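Local coordinates for protein triacylglycerol lipase (Clostridium botulinum, PDB 5AH1) that hydrolyses ester bonds, including those of synthetic polyesters, as a zinc-binding alpha/beta-hydrolase classed as a triacylglycerol lipase, at residues I80-G85 against H115-A120; K98-V103 against H177-S182. All coordinates share one frame; numbering follows the deposited sequence. Where two conformers were deposited one is given.

In the fold
Contacts 1 and 2 adjoin within the seven-stranded parallel sheet, their centres about 7 Å apart. Strand 117-120 forms one border of that sheet; 80-83 lies next to it, and 176-181 flanks 80-83 in turn. Contact 1 is thus a strand pairing, whereas in contact 2 the loop 98-103, between strand 80-83 and helix 106-112, reaches back to strand 176-181. The segments alternate along the chain: 80-85, 98-103, 115-120, 177-182. Between the two contacts, Val83 N probably hydrogen-bonds Ile179 O at 2.8 Å, and Leu82 CB packs 3.5 Å from Trp100 NE1. Together they run from the sheet's border strand to the putative nucleophile elbow after strand 176-181.

Contact 1. Residues I80-G85 against H115-A120; sequences IVLVHG and HETYTA
Leu82 and Thr117 meet through branches set by their torsions: Leu82 CG stands anti to its own carbonyl carbon (chi1 -59°), and chi2 (171°) sets CD1 anti to CA, 3.8 Å from Thr117 CG2, which stands anti to its backbone N. The two side chains slant across each other, and the same CD1 also touches OG1 of Thr119, a hydroxyl whose hydrogen bond goes to Gln107. Ile80 lies beside Thr117 and points the same way, its CB 3.9 Å from Thr117 OG1. That hydroxyl is held by His115 O, above whose carbonyl plane it sits. Val81, Tyr118 and Ala120 occupy the other face of the sheet. There Val81 CG1 rests 3.9 Å from Ala120 CB, and Val81 CG2 lies more loosely against Tyr118 CB. The Tyr118 hydroxyl is tied back to Glu116, just before its own strand, at the lone pair of OE2 that faces away from the other carboxylate oxygen, at 2.6 Å.

Four backbone bonds join the strands in parallel register. Ile80 N binds Glu116 O, and Tyr118 N answers to Ile80 O at 2.8 Å. Leu82 N then binds Tyr118 O, and Ala120 N returns to Leu82 O. Past this ladder a water takes over: it donates to Ala120 O at 2.7 Å and weakly accepts from His84 N. His84 ND1 is bonded in its ring plane to Gly85 O, and its CD2 approaches Ala120 O.

Strand 80-83, helix 106-112 and strand 117-120 form a beta-alpha-beta unit, here at the border of an alpha/beta-hydrolase sheet.

Contact 2. Residues K98-V103 against H177-S182; sequences KYWGGV and HLIGHS
The indole of Trp100 carries Tyr99 CD1 over one face, 3.6 Å above the plane and offset toward the rim, and its CH2 corner touches His181 CB at 3.6 Å. The same CH2 meets Ile179 CG2, while CZ2 approaches Ile179 O, so the far end of the indole packs against strand 176-181. The Tyr99 hydroxyl lies at the edge of the His181 imidazole, in its plane. Tyrosine and histidine meet rim to rim, planes 61° apart, neither ring over the face of the other. His181 CG is anti to the backbone N (chi1 176°), and chi2 turns the ring so that ND1 meets the tyrosine.

Tyr99 OH and His181 ND1 are joined by a short hydrogen bond of 2.6 Å in which either could be the donor. Gly85 N adds a weak bond to the same hydroxyl, and His426 O binds His181 NE2, so both imidazole nitrogens are engaged. In the Gly-His-Ser-Met-Gly sequence, His181 directly precedes Ser182, the presumed nucleophile by analogy with related lipases. Because His426 O can only accept, NE2 must donate to it; bonds at both nitrogens restrain the rotation of the imidazole beside the putative elbow.

Contact 1. Residues I80-G85 against H115-A120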
loop_
_atom_site.group_PDB
_atom_site.type_symbol
_atom_site.label_atom_id
_atom_site.label_comp_id
_atom_site.label_asym_id
_atom_site.label_seq_id
_atom_site.Cartn_x
_atom_site.Cartn_y
_atom_site.Cartn_z
ATOM N N ILE A 80 7.859 4.600 -13.696
ATOM C CA ILE A 80 7.346 4.257 -12.372
ATOM C C ILE A 80 5.823 4.198 -12.432
ATOM O O ILE A 80 5.188 5.028 -13.080
ATOM C CB ILE A 80 7.802 5.332 -11.334
ATOM C CG1 ILE A 80 9.309 5.206 -11.084
ATOM C CG2 ILE A 80 7.017 5.239 -10.038
ATOM C CD1 ILE A 80 9.936 6.424 -10.432
ATOM N N VAL A 81 5.244 3.204 -11.764
ATOM C CA VAL A 81 3.814 3.148 -11.520
ATOM C C VAL A 81 3.616 3.127 -10.003
ATOM O O VAL A 81 4.101 2.234 -9.305
ATOM C CB VAL A 81 3.151 1.914 -12.199
ATOM C CG1 VAL A 81 1.683 1.795 -11.818
ATOM C CG2 VAL A 81 3.300 1.999 -13.715
ATOM N N LEU A 82 2.858 4.108 -9.520
ATOM C CA LEU A 82 2.571 4.303 -8.099
ATOM C C LEU A 82 1.271 3.602 -7.718
ATOM O O LEU A 82 0.275 3.722 -8.431
ATOM C CB LEU A 82 2.420 5.804 -7.828
ATOM C CG LEU A 82 3.624 6.689 -8.157
ATOM C CD1 LEU A 82 3.243 8.150 -8.053
ATOM C CD2 LEU A 82 4.787 6.405 -7.237
ATOM N N VAL A 83 1.284 2.895 -6.589
ATOM C CA VAL A 83 0.145 2.098 -6.145
ATOM C C VAL A 83 -0.154 2.353 -4.657
ATOM O O VAL A 83 0.628 2.018 -3.775
ATOM C CB VAL A 83 0.389 0.604 -6.388
ATOM C CG1 VAL A 83 -0.875 -0.198 -6.017
ATOM C CG2 VAL A 83 0.807 0.332 -7.839
ATOM N N HIS A 84 -1.297 2.994 -4.423
ATOM C CA HIS A 84 -1.746 3.362 -3.090
ATOM C C HIS A 84 -2.128 2.156 -2.232
ATOM O O HIS A 84 -2.284 1.030 -2.725
ATOM C CB HIS A 84 -2.973 4.276 -3.221
ATOM C CG HIS A 84 -4.154 3.603 -3.843
ATOM N ND1 HIS A 84 -4.995 2.781 -3.130
ATOM C CD2 HIS A 84 -4.627 3.603 -5.114
ATOM C CE1 HIS A 84 -5.941 2.316 -3.928
ATOM N NE2 HIS A 84 -5.739 2.796 -5.141
ATOM N N GLY A 85 -2.272 2.426 -0.942
ATOM C CA GLY A 85 -2.670 1.416 0.024
ATOM C C GLY A 85 -4.144 1.347 0.358
ATOM O O GLY A 85 -5.021 1.575 -0.473
ATOM N N HIS A 115 11.302 11.940 -14.992
ATOM C CA HIS A 115 11.054 10.593 -14.492
ATOM C C HIS A 115 9.635 10.199 -14.880
ATOM O O HIS A 115 8.671 10.583 -14.214
ATOM C CB HIS A 115 11.248 10.553 -12.976
ATOM C CG HIS A 115 12.534 11.169 -12.512
ATOM N ND1 HIS A 115 13.760 10.577 -12.716
ATOM C CD2 HIS A 115 12.780 12.318 -11.838
ATOM C CE1 HIS A 115 14.709 11.341 -12.201
ATOM N NE2 HIS A 115 14.140 12.403 -11.660
ATOM N N GLU A 116 9.508 9.455 -15.978
ATOM C CA GLU A 116 8.202 9.024 -16.474
ATOM C C GLU A 116 7.472 8.242 -15.387
ATOM O O GLU A 116 7.988 7.238 -14.881
ATOM C CB GLU A 116 8.363 8.173 -17.737
ATOM C CG GLU A 116 7.044 7.860 -18.439
ATOM C CD GLU A 116 7.208 6.917 -19.615
ATOM O OE1 GLU A 116 8.355 6.567 -19.941
ATOM O OE2 GLU A 116 6.195 6.514 -20.220
ATOM N N THR A 117 6.287 8.726 -15.020
ATOM C CA THR A 117 5.554 8.212 -13.868
ATOM C C THR A 117 4.052 8.226 -14.114
ATOM O O THR A 117 3.500 9.208 -14.617
ATOM C CB THR A 117 5.842 9.055 -12.603
ATOM O OG1 THR A 117 7.241 9.018 -12.303
ATOM C CG2 THR A 117 5.068 8.539 -11.383
ATOM N N TYR A 118 3.421 7.127 -13.719
ATOM C CA TYR A 118 1.970 6.958 -13.750
ATOM C C TYR A 118 1.460 6.572 -12.382
ATOM O O TYR A 118 2.213 6.096 -11.519
ATOM C CB TYR A 118 1.592 5.862 -14.749
ATOM C CG TYR A 118 2.158 6.105 -16.110
ATOM C CD1 TYR A 118 1.493 6.933 -16.990
ATOM C CD2 TYR A 118 3.370 5.565 -16.505
ATOM C CE1 TYR A 118 1.995 7.209 -18.229
ATOM C CE2 TYR A 118 3.892 5.837 -17.771
ATOM C CZ TYR A 118 3.201 6.668 -18.625
ATOM O OH TYR A 118 3.690 6.971 -19.888
ATOM N N THR A 119 0.161 6.750 -12.205
ATOM C CA THR A 119 -0.513 6.400 -10.964
ATOM C C THR A 119 -1.608 5.391 -11.279
ATOM O O THR A 119 -2.425 5.616 -12.170
ATOM C CB THR A 119 -1.144 7.641 -10.312
ATOM O OG1 THR A 119 -0.113 8.588 -10.004
ATOM C CG2 THR A 119 -1.863 7.287 -9.021
ATOM N N ALA A 120 -1.596 4.266 -10.575
ATOM C CA ALA A 120 -2.662 3.277 -10.703
ATOM C C ALA A 120 -3.593 3.362 -9.511
ATOM O O ALA A 120 -3.156 3.628 -8.391
ATOM C CB ALA A 120 -2.091 1.889 -10.828
HETATM O O HOH W 1 -1.847 5.029 -6.444
#

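Contact 2. Residues K98-V103 against H177-S182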
loop_
_atom_site.group_PDB
_atom_site.type_symbol
_atom_site.label_atom_id
_atom_site.label_comp_id
_atom_site.label_asym_id
_atom_site.label_seq_id
_atom_site.Cartn_x
_atom_site.Cartn_y
_atom_site.Cartn_z
ATOM N N LYS A 98 -4.272 14.525 -3.549
ATOM C CA LYS A 98 -3.621 13.325 -4.085
ATOM C C LYS A 98 -3.139 12.365 -3.003
ATOM O O LYS A 98 -2.577 12.788 -1.993
ATOM C CB LYS A 98 -2.417 13.722 -4.956
ATOM C CG LYS A 98 -2.800 14.511 -6.192
ATOM C CD LYS A 98 -3.428 13.630 -7.277
ATOM C CE LYS A 98 -3.923 14.452 -8.473
ATOM N NZ LYS A 98 -5.135 15.231 -8.137
ATOM N N TYR A 99 -3.324 11.071 -3.228
ATOM C CA TYR A 99 -2.720 10.084 -2.347
ATOM C C TYR A 99 -1.201 10.304 -2.338
ATOM O O TYR A 99 -0.560 10.319 -1.283
ATOM C CB TYR A 99 -3.037 8.667 -2.796
ATOM C CG TYR A 99 -2.586 7.616 -1.806
ATOM C CD1 TYR A 99 -1.297 7.100 -1.844
ATOM C CD2 TYR A 99 -3.446 7.141 -0.827
ATOM C CE1 TYR A 99 -0.885 6.120 -0.950
ATOM C CE2 TYR A 99 -3.051 6.187 0.068
ATOM C CZ TYR A 99 -1.768 5.678 0.017
ATOM O OH TYR A 99 -1.418 4.685 0.912
ATOM N N TRP A 100 -0.645 10.476 -3.533
ATOM C CA TRP A 100 0.785 10.639 -3.695
ATOM C C TRP A 100 1.150 12.116 -3.692
ATOM O O TRP A 100 1.243 12.756 -4.741
ATOM C CB TRP A 100 1.249 9.942 -4.974
ATOM C CG TRP A 100 1.121 8.437 -4.866
ATOM C CD1 TRP A 100 0.088 7.663 -5.333
ATOM C CD2 TRP A 100 2.035 7.535 -4.223
ATOM N NE1 TRP A 100 0.319 6.337 -5.032
ATOM C CE2 TRP A 100 1.507 6.234 -4.350
ATOM C CE3 TRP A 100 3.257 7.706 -3.566
ATOM C CZ2 TRP A 100 2.165 5.118 -3.854
ATOM C CZ3 TRP A 100 3.919 6.600 -3.090
ATOM C CH2 TRP A 100 3.369 5.323 -3.221
ATOM N N GLY A 101 1.319 12.644 -2.482
ATOM C CA GLY A 101 1.831 13.983 -2.254
ATOM C C GLY A 101 0.849 14.942 -1.616
ATOM O O GLY A 101 1.229 16.014 -1.163
ATOM N N GLY A 102 -0.432 14.588 -1.600
ATOM C CA GLY A 102 -1.424 15.464 -1.004
ATOM C C GLY A 102 -1.708 16.697 -1.837
ATOM O O GLY A 102 -2.276 16.602 -2.928
ATOM N N VAL A 103 -1.311 17.857 -1.317
ATOM C CA VAL A 103 -1.411 19.110 -2.068
ATOM C C VAL A 103 -0.235 19.311 -3.010
ATOM O O VAL A 103 -0.226 20.270 -3.787
ATOM C CB VAL A 103 -1.524 20.327 -1.141
ATOM C CG1 VAL A 103 -2.805 20.247 -0.329
ATOM C CG2 VAL A 103 -0.299 20.463 -0.242
ATOM N N HIS A 177 8.875 0.020 -12.999
ATOM C CA HIS A 177 9.198 0.006 -11.582
ATOM C C HIS A 177 7.884 0.202 -10.837
ATOM O O HIS A 177 7.205 1.202 -11.066
ATOM C CB HIS A 177 10.106 1.158 -11.194
ATOM C CG HIS A 177 11.425 1.162 -11.889
ATOM N ND1 HIS A 177 12.423 0.261 -11.588
ATOM C CD2 HIS A 177 11.911 1.962 -12.868
ATOM C CE1 HIS A 177 13.475 0.522 -12.345
ATOM N NE2 HIS A 177 13.190 1.542 -13.133
ATOM N N LEU A 178 7.524 -0.722 -9.947
ATOM C CA LEU A 178 6.330 -0.555 -9.132
ATOM C C LEU A 178 6.715 -0.017 -7.770
ATOM O O LEU A 178 7.642 -0.528 -7.133
ATOM C CB LEU A 178 5.602 -1.887 -8.950
ATOM C CG LEU A 178 4.796 -2.339 -10.167
ATOM C CD1 LEU A 178 4.431 -3.816 -10.039
ATOM C CD2 LEU A 178 3.546 -1.497 -10.331
ATOM N N ILE A 179 6.000 1.007 -7.323
ATOM C CA ILE A 179 6.175 1.559 -5.986
ATOM C C ILE A 179 4.835 1.537 -5.280
ATOM O O ILE A 179 3.874 2.128 -5.772
ATOM C CB ILE A 179 6.739 3.009 -6.020
ATOM C CG1 ILE A 179 8.078 3.064 -6.763
ATOM C CG2 ILE A 179 6.881 3.557 -4.612
ATOM C CD1 ILE A 179 8.733 4.445 -6.856
ATOM N N GLY A 180 4.795 0.875 -4.130
ATOM C CA GLY A 180 3.554 0.692 -3.406
ATOM C C GLY A 180 3.669 1.108 -1.961
ATOM O O GLY A 180 4.554 0.656 -1.250
ATOM N N HIS A 181 2.744 1.957 -1.519
ATOM C CA HIS A 181 2.714 2.429 -0.137
ATOM C C HIS A 181 1.688 1.627 0.638
ATOM O O HIS A 181 0.616 1.307 0.117
ATOM C CB HIS A 181 2.376 3.915 -0.091
ATOM C CG HIS A 181 2.222 4.462 1.292
ATOM N ND1 HIS A 181 0.993 4.788 1.835
ATOM C CD2 HIS A 181 3.134 4.679 2.269
ATOM C CE1 HIS A 181 1.168 5.245 3.062
ATOM N NE2 HIS A 181 2.458 5.179 3.352
ATOM N N SER A 182 1.972 1.338 1.901
ATOM C CA SER A 182 0.973 0.683 2.739
ATOM C C SER A 182 0.648 -0.650 2.065
ATOM O O SER A 182 1.535 -1.337 1.564
ATOM C CB SER A 182 -0.257 1.615 2.918
ATOM O OG SER A 182 -1.435 0.919 3.303
#